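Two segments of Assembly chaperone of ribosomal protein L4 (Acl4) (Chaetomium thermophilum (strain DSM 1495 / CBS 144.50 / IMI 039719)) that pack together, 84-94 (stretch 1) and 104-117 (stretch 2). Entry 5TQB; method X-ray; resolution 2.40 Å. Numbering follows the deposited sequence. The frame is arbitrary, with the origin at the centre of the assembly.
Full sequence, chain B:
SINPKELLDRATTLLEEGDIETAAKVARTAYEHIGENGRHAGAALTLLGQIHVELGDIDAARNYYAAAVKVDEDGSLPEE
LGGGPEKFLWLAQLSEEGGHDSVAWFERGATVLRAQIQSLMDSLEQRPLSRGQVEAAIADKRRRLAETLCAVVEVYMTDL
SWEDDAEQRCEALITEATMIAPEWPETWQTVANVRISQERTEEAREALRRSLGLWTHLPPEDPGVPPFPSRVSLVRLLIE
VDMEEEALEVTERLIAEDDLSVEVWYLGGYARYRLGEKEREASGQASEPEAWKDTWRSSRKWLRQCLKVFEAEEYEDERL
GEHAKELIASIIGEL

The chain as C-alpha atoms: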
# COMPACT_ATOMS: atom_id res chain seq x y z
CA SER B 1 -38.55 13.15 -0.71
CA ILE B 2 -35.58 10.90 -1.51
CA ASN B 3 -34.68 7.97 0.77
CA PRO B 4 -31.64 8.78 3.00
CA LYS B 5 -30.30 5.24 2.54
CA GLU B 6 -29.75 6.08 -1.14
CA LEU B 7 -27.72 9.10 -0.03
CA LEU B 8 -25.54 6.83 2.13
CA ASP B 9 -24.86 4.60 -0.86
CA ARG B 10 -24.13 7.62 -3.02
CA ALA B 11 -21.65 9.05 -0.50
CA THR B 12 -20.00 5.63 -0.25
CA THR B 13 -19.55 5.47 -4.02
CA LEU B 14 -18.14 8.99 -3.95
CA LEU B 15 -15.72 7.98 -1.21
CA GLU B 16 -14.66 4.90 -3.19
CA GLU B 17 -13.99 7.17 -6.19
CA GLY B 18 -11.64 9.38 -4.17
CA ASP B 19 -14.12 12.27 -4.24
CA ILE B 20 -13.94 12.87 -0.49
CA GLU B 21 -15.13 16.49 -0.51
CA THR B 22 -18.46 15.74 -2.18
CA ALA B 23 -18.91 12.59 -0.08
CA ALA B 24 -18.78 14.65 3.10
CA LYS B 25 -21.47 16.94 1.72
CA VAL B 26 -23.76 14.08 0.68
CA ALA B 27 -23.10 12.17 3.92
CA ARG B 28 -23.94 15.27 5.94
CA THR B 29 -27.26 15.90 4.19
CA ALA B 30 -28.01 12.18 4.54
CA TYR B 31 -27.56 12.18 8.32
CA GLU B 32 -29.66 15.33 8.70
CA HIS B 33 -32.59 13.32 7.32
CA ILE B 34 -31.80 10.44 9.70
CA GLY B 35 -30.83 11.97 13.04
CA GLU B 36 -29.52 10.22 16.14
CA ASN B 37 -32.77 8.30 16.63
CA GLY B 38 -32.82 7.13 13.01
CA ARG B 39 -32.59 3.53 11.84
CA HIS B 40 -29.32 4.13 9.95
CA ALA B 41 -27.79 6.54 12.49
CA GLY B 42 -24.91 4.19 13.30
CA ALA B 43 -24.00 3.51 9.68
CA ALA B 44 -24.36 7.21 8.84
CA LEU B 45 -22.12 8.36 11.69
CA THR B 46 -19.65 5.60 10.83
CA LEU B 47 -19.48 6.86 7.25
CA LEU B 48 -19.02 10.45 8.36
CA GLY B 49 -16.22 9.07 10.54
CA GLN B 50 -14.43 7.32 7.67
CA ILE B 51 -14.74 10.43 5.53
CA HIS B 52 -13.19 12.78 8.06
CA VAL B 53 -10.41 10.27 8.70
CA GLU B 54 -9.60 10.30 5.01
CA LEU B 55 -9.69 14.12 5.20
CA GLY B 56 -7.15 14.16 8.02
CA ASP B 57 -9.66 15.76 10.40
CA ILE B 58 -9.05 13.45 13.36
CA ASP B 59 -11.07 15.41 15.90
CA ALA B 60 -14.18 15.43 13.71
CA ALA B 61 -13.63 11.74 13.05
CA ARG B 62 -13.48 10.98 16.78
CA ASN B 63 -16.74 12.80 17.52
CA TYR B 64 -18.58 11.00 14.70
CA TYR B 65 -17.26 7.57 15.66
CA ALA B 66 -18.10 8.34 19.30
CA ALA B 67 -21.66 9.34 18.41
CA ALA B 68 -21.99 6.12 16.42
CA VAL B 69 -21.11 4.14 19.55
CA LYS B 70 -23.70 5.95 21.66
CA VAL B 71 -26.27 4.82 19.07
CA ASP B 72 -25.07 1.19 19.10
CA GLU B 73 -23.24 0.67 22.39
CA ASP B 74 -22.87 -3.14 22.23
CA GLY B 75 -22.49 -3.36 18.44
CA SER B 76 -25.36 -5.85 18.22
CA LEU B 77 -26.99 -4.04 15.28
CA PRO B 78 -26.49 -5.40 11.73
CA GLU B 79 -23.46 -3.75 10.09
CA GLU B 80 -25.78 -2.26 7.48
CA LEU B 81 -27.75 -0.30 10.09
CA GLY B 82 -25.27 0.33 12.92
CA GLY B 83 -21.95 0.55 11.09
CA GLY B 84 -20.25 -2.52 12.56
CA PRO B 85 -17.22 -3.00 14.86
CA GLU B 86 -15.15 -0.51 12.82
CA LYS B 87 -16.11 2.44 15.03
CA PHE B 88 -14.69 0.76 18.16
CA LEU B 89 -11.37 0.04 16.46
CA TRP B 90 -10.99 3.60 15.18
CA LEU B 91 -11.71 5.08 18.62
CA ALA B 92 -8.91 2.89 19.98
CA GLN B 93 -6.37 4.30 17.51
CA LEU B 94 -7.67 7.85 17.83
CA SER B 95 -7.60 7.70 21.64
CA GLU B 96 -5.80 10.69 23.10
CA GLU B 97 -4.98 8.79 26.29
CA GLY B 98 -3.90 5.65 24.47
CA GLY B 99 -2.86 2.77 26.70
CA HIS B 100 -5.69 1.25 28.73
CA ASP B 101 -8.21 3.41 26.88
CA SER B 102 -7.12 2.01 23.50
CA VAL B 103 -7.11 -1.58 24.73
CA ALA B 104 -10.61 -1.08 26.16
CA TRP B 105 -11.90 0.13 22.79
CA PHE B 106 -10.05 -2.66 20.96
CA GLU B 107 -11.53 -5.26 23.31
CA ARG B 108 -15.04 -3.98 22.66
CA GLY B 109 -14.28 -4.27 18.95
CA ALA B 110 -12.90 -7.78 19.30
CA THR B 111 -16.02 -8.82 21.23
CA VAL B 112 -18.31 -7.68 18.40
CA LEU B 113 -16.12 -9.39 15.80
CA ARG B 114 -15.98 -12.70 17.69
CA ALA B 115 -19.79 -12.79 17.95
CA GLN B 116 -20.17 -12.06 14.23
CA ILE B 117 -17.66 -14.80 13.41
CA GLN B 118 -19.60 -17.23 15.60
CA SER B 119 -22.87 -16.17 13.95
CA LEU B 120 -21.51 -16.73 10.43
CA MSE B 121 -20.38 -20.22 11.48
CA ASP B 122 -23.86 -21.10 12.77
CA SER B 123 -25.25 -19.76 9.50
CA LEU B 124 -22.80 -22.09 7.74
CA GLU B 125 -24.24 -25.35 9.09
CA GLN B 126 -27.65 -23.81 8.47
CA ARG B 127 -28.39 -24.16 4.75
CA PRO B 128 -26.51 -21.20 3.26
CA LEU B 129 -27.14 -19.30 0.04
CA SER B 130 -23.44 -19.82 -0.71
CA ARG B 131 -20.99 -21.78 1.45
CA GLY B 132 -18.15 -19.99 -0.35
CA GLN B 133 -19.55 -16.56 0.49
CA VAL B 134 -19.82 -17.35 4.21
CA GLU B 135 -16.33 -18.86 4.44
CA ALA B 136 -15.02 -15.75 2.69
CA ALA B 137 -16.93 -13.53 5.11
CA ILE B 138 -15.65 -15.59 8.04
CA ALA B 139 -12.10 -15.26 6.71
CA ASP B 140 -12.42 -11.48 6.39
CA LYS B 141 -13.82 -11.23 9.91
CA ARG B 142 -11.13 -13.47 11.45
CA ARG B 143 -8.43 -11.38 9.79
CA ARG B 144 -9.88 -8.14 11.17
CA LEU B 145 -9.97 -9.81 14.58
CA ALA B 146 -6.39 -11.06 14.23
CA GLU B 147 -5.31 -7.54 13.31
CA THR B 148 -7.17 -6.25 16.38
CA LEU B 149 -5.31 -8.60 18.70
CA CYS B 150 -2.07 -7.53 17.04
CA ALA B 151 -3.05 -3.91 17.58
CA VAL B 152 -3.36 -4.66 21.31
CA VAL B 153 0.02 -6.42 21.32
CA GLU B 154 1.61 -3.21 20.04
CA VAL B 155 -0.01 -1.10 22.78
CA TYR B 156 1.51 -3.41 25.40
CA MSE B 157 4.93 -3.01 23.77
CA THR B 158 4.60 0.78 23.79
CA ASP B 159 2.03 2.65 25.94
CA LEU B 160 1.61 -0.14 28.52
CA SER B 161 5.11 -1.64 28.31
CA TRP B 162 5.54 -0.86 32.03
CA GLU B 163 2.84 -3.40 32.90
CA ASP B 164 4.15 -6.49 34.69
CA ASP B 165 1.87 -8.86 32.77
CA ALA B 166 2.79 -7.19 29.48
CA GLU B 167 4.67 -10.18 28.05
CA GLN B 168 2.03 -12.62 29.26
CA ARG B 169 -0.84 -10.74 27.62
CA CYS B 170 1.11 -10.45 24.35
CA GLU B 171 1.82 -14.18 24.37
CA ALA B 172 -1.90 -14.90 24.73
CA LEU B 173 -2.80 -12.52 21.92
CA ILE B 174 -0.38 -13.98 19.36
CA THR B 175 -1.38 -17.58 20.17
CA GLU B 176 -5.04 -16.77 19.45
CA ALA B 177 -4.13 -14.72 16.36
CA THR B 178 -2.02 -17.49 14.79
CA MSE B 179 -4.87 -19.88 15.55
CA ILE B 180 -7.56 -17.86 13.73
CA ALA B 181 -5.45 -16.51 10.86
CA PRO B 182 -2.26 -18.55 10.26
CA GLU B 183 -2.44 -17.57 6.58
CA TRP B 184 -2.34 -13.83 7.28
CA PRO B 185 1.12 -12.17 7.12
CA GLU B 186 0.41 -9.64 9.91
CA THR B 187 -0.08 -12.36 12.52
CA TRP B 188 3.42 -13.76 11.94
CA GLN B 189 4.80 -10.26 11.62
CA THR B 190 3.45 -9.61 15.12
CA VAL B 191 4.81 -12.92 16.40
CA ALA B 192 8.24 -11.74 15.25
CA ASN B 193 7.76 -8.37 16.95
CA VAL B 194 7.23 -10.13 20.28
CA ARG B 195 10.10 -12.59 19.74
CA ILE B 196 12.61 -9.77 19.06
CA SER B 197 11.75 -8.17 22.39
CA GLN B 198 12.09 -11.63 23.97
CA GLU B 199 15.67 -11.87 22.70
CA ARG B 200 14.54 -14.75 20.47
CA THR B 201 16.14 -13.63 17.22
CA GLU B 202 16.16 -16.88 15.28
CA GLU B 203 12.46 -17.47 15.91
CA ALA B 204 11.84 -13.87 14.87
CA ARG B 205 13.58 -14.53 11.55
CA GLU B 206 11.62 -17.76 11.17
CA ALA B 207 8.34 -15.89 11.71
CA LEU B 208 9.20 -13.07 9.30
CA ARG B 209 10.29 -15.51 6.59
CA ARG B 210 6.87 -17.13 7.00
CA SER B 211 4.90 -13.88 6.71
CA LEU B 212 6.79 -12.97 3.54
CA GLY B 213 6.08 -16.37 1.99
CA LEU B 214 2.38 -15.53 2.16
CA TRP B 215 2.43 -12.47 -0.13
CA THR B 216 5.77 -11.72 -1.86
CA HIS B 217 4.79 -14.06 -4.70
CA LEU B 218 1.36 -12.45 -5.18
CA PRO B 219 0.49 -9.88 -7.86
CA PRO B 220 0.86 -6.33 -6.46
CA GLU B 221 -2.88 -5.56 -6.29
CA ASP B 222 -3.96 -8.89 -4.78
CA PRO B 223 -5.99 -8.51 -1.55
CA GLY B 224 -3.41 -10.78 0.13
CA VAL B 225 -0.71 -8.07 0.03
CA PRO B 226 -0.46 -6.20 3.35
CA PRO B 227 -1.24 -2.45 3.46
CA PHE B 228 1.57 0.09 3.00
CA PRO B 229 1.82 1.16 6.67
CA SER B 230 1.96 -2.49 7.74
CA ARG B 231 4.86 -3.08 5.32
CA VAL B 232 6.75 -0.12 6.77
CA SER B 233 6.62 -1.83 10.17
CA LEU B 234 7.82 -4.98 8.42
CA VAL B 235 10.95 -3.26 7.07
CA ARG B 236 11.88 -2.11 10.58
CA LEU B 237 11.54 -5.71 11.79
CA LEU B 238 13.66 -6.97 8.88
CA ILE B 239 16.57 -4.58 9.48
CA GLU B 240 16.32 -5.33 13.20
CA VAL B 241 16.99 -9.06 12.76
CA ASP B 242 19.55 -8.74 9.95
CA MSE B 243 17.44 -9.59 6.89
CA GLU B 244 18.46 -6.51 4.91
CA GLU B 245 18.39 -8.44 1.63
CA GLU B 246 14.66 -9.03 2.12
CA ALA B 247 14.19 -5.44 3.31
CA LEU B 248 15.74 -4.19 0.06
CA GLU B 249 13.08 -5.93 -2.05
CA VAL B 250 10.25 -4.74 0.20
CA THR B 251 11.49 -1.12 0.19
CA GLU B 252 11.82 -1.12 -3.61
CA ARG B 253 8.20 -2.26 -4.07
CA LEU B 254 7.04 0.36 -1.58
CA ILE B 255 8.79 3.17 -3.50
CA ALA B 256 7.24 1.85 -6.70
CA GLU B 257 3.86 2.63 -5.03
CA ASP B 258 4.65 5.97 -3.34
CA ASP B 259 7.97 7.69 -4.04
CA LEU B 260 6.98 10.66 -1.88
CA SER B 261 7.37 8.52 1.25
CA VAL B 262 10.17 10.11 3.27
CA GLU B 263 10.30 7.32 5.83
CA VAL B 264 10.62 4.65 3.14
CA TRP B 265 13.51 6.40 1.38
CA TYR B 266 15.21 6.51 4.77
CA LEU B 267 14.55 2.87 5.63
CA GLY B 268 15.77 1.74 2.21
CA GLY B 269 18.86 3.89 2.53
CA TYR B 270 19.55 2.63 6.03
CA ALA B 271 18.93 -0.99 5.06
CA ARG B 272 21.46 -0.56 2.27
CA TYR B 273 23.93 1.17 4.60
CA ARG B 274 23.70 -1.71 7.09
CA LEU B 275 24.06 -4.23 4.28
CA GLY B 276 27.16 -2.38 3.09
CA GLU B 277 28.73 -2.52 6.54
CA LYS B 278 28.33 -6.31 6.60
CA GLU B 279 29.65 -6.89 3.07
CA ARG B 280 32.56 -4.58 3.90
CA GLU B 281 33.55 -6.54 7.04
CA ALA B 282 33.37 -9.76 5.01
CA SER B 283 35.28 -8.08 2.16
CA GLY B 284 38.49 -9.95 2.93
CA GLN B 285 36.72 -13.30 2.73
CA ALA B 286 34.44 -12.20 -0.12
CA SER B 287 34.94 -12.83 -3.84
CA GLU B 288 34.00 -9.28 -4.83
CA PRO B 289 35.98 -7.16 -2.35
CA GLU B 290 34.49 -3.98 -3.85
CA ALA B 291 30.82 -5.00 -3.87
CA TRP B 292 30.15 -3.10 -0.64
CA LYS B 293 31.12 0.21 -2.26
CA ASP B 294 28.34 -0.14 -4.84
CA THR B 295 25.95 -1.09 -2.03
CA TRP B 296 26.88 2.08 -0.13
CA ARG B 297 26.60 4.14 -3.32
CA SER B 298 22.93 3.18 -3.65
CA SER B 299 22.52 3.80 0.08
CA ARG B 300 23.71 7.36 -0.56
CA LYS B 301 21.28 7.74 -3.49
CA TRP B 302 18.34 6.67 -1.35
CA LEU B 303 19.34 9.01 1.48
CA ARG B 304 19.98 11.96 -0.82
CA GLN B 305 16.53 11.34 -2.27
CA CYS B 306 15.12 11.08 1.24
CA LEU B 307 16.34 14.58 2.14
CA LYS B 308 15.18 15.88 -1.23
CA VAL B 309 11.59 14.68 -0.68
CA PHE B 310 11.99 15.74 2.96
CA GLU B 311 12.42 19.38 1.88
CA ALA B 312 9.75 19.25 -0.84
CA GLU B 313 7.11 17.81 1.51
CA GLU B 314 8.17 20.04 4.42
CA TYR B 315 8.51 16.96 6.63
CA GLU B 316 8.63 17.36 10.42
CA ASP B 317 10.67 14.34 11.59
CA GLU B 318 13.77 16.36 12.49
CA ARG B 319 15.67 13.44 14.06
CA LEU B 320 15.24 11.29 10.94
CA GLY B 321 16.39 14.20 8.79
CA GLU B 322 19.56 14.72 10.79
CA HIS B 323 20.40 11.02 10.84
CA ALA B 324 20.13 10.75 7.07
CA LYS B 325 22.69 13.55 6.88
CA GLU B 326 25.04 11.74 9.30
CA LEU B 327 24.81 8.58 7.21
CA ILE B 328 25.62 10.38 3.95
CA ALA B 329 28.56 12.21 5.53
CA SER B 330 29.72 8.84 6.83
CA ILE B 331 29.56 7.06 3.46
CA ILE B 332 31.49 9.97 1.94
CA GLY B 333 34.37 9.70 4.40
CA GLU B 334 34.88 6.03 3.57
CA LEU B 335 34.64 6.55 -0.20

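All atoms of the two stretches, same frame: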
# COMPACT_ATOMS: atom_id res chain seq x y z
N GLY B 84 -21.14 -1.40 12.30
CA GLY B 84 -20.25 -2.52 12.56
C GLY B 84 -19.17 -2.20 13.59
O GLY B 84 -19.16 -1.11 14.17
N PRO B 85 -18.25 -3.14 13.81
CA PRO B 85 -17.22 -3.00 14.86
C PRO B 85 -16.16 -1.94 14.55
O PRO B 85 -15.38 -1.59 15.43
CB PRO B 85 -16.59 -4.40 14.90
CG PRO B 85 -16.81 -4.95 13.54
CD PRO B 85 -18.12 -4.40 13.07
N GLU B 86 -16.16 -1.45 13.31
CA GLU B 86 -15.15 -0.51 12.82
C GLU B 86 -15.00 0.71 13.73
O GLU B 86 -13.88 1.15 14.00
CB GLU B 86 -15.52 -0.06 11.40
CG GLU B 86 -14.56 0.94 10.77
CD GLU B 86 -15.05 1.48 9.43
OE1 GLU B 86 -15.84 0.78 8.76
OE2 GLU B 86 -14.65 2.61 9.06
N LYS B 87 -16.12 1.24 14.19
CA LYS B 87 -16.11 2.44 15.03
C LYS B 87 -15.35 2.24 16.35
O LYS B 87 -14.73 3.18 16.86
CB LYS B 87 -17.54 2.92 15.31
CG LYS B 87 -18.45 1.87 15.94
CD LYS B 87 -19.89 2.38 16.00
CE LYS B 87 -20.84 1.34 16.57
NZ LYS B 87 -21.08 0.20 15.64
N PHE B 88 -15.40 1.04 16.92
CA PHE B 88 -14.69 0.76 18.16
C PHE B 88 -13.19 0.78 17.91
O PHE B 88 -12.42 1.32 18.71
CB PHE B 88 -15.10 -0.59 18.74
CG PHE B 88 -16.56 -0.68 19.09
CD1 PHE B 88 -17.04 -0.08 20.23
CD2 PHE B 88 -17.44 -1.37 18.27
CE1 PHE B 88 -18.39 -0.16 20.56
CE2 PHE B 88 -18.78 -1.45 18.58
CZ PHE B 88 -19.25 -0.85 19.73
N LEU B 89 -12.78 0.19 16.79
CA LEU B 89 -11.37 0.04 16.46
C LEU B 89 -10.74 1.39 16.15
O LEU B 89 -9.59 1.64 16.51
CB LEU B 89 -11.19 -0.91 15.28
CG LEU B 89 -11.90 -2.27 15.41
CD1 LEU B 89 -11.64 -3.13 14.18
CD2 LEU B 89 -11.48 -3.01 16.67
N TRP B 90 -11.50 2.27 15.50
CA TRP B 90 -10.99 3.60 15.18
C TRP B 90 -10.84 4.46 16.43
O TRP B 90 -9.91 5.25 16.52
CB TRP B 90 -11.90 4.31 14.17
CG TRP B 90 -11.48 4.07 12.75
CD1 TRP B 90 -12.17 3.36 11.81
CD2 TRP B 90 -10.28 4.51 12.12
NE1 TRP B 90 -11.47 3.35 10.63
CE2 TRP B 90 -10.30 4.04 10.79
CE3 TRP B 90 -9.18 5.26 12.55
CZ2 TRP B 90 -9.27 4.30 9.89
CZ3 TRP B 90 -8.16 5.52 11.65
CH2 TRP B 90 -8.21 5.04 10.34
N LEU B 91 -11.77 4.32 17.37
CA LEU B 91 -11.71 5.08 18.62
C LEU B 91 -10.49 4.68 19.44
O LEU B 91 -9.92 5.50 20.16
CB LEU B 91 -12.98 4.87 19.44
CG LEU B 91 -14.19 5.67 18.98
CD1 LEU B 91 -15.45 5.12 19.62
CD2 LEU B 91 -14.02 7.15 19.34
N ALA B 92 -10.09 3.42 19.31
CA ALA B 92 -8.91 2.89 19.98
C ALA B 92 -7.64 3.55 19.45
O ALA B 92 -6.76 3.93 20.23
CB ALA B 92 -8.83 1.38 19.81
N GLN B 93 -7.54 3.69 18.13
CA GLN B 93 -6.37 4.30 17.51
C GLN B 93 -6.35 5.81 17.70
O GLN B 93 -5.29 6.42 17.84
CB GLN B 93 -6.33 3.99 16.02
CG GLN B 93 -5.84 2.59 15.71
CD GLN B 93 -5.71 2.31 14.22
OE1 GLN B 93 -5.49 1.16 13.83
NE2 GLN B 93 -5.83 3.35 13.39
N LEU B 94 -7.54 6.40 17.71
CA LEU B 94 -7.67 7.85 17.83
C LEU B 94 -7.65 8.32 19.28
O LEU B 94 -7.67 9.52 19.55
CB LEU B 94 -8.97 8.31 17.14
CG LEU B 94 -8.86 8.59 15.64
CD1 LEU B 94 -8.05 7.51 14.92
CD2 LEU B 94 -10.24 8.74 14.99
N ALA B 104 -9.19 -0.97 25.83
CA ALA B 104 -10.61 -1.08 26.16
C ALA B 104 -11.46 -1.00 24.90
O ALA B 104 -12.35 -1.82 24.69
CB ALA B 104 -11.00 0.01 27.15
N TRP B 105 -11.18 -0.01 24.05
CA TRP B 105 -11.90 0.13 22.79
C TRP B 105 -11.66 -1.07 21.87
O TRP B 105 -12.59 -1.58 21.24
CB TRP B 105 -11.49 1.42 22.08
CG TRP B 105 -12.13 2.66 22.63
CD1 TRP B 105 -11.49 3.74 23.16
CD2 TRP B 105 -13.53 2.94 22.72
NE1 TRP B 105 -12.40 4.68 23.56
CE2 TRP B 105 -13.67 4.21 23.30
CE3 TRP B 105 -14.69 2.24 22.35
CZ2 TRP B 105 -14.91 4.80 23.53
CZ3 TRP B 105 -15.92 2.82 22.58
CH2 TRP B 105 -16.02 4.09 23.17
N PHE B 106 -10.41 -1.53 21.80
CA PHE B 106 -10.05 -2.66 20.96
C PHE B 106 -10.78 -3.91 21.42
O PHE B 106 -11.25 -4.71 20.60
CB PHE B 106 -8.54 -2.91 21.01
CG PHE B 106 -7.73 -2.04 20.09
CD1 PHE B 106 -6.53 -1.47 20.52
CD2 PHE B 106 -8.13 -1.81 18.78
CE1 PHE B 106 -5.77 -0.67 19.68
CE2 PHE B 106 -7.37 -1.01 17.94
CZ PHE B 106 -6.19 -0.45 18.39
N GLU B 107 -10.87 -4.09 22.74
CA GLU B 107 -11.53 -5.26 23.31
C GLU B 107 -13.01 -5.27 22.96
O GLU B 107 -13.56 -6.31 22.61
CB GLU B 107 -11.34 -5.30 24.83
CG GLU B 107 -10.01 -5.89 25.28
CD GLU B 107 -9.84 -5.90 26.79
OE1 GLU B 107 -10.74 -5.40 27.50
OE2 GLU B 107 -8.81 -6.41 27.27
N ARG B 108 -13.64 -4.11 23.05
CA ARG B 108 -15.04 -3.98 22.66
C ARG B 108 -15.22 -4.35 21.20
O ARG B 108 -16.21 -4.98 20.82
CB ARG B 108 -15.53 -2.55 22.89
CG ARG B 108 -15.76 -2.21 24.35
CD ARG B 108 -17.14 -1.62 24.59
NE ARG B 108 -17.12 -0.17 24.74
CZ ARG B 108 -18.17 0.61 24.53
NH1 ARG B 108 -19.33 0.10 24.13
NH2 ARG B 108 -18.07 1.92 24.71
N GLY B 109 -14.24 -3.97 20.37
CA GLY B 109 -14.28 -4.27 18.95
C GLY B 109 -14.09 -5.75 18.69
O GLY B 109 -14.76 -6.33 17.83
N ALA B 110 -13.16 -6.35 19.42
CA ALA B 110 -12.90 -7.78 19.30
C ALA B 110 -14.13 -8.59 19.69
O ALA B 110 -14.46 -9.58 19.05
CB ALA B 110 -11.70 -8.17 20.15
N THR B 111 -14.82 -8.15 20.75
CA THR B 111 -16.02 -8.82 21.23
C THR B 111 -17.09 -8.88 20.14
O THR B 111 -17.69 -9.93 19.90
CB THR B 111 -16.62 -8.12 22.47
OG1 THR B 111 -15.66 -8.12 23.53
CG2 THR B 111 -17.88 -8.82 22.95
N VAL B 112 -17.33 -7.75 19.48
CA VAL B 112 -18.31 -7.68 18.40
C VAL B 112 -17.90 -8.61 17.26
O VAL B 112 -18.73 -9.36 16.74
CB VAL B 112 -18.46 -6.25 17.87
CG1 VAL B 112 -19.41 -6.20 16.67
CG2 VAL B 112 -18.97 -5.33 18.97
N LEU B 113 -16.63 -8.55 16.87
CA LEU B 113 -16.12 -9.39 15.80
C LEU B 113 -16.27 -10.88 16.10
O LEU B 113 -16.70 -11.65 15.25
CB LEU B 113 -14.65 -9.07 15.52
CG LEU B 113 -14.36 -7.76 14.79
CD1 LEU B 113 -12.88 -7.40 14.87
CD2 LEU B 113 -14.82 -7.84 13.34
N ARG B 114 -15.90 -11.29 17.32
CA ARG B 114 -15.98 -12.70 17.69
C ARG B 114 -17.41 -13.24 17.62
O ARG B 114 -17.62 -14.39 17.23
CB ARG B 114 -15.40 -12.93 19.08
CG ARG B 114 -14.01 -13.52 19.07
CD ARG B 114 -13.55 -13.85 20.47
NE ARG B 114 -13.28 -12.64 21.25
CZ ARG B 114 -12.07 -12.17 21.52
NH1 ARG B 114 -10.98 -12.79 21.08
NH2 ARG B 114 -11.94 -11.07 22.25
N ALA B 115 -18.38 -12.41 18.00
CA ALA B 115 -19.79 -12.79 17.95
C ALA B 115 -20.26 -12.94 16.50
O ALA B 115 -20.99 -13.87 16.17
CB ALA B 115 -20.64 -11.77 18.68
N GLN B 116 -19.83 -12.02 15.64
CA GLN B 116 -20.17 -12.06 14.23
C GLN B 116 -19.58 -13.30 13.56
O GLN B 116 -20.25 -13.98 12.78
CB GLN B 116 -19.68 -10.80 13.52
CG GLN B 116 -20.43 -9.55 13.91
CD GLN B 116 -19.85 -8.31 13.26
OE1 GLN B 116 -18.70 -8.30 12.83
NE2 GLN B 116 -20.66 -7.26 13.17
N ILE B 117 -18.32 -13.58 13.87
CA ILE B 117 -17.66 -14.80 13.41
C ILE B 117 -18.46 -16.03 13.80
O ILE B 117 -18.72 -16.90 12.98
CB ILE B 117 -16.24 -14.92 14.00
CG1 ILE B 117 -15.32 -13.87 13.38
CG2 ILE B 117 -15.65 -16.31 13.75
CD1 ILE B 117 -14.01 -13.68 14.12

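The helical parts of the two stretches of Acl4 pack nearly antiparallel (164° between their directions), with axes 7.6 Å apart at closest approach and 700 Å² buried. No hydrogen bond crosses the contact; apolar packing carries it. Gly109 brings bare backbone against stretch 1: its CA lies 3.8 Å from both Phe88 CB and Leu89 CD2; a CB modelled there would fall 2.4 Å from Leu89 CD2, a clash. Phe88 is the knob, its side chain set among Trp105, Arg108, Gly109 and Val112. Its ring meets Trp105 edge to edge (Phe88 CD1 to Trp105 CZ3, 3.9 Å) and reaches Val112 (Phe88 CE2 to Val112 CG2, 3.9 Å). Ala92 also touches Trp105 (Ala92 CB to Trp105 CB, 3.5 Å). Near the start of stretch 1, Pro85 packs on Val112 (Pro85 CB to Val112 CG1, 3.8 Å) and Leu113 (Pro85 CG to Leu113 CD2, 3.5 Å). Two CH-pi contacts lie over aromatic faces: Leu91 CD1 stands 3.8 Å from the centroid of the Trp105 six-membered ring, and Ala92 CB only 3.3 Å from that of Phe106, both close to the ring normal. The one charged group in contact, the Arg108 guanidinium, lays a face against Phe88 (Arg108 NH1 to Phe88 CE1, 3.7 Å). Within stretch 1, Lys87 NZ donates to Gly84 O (2.8 Å).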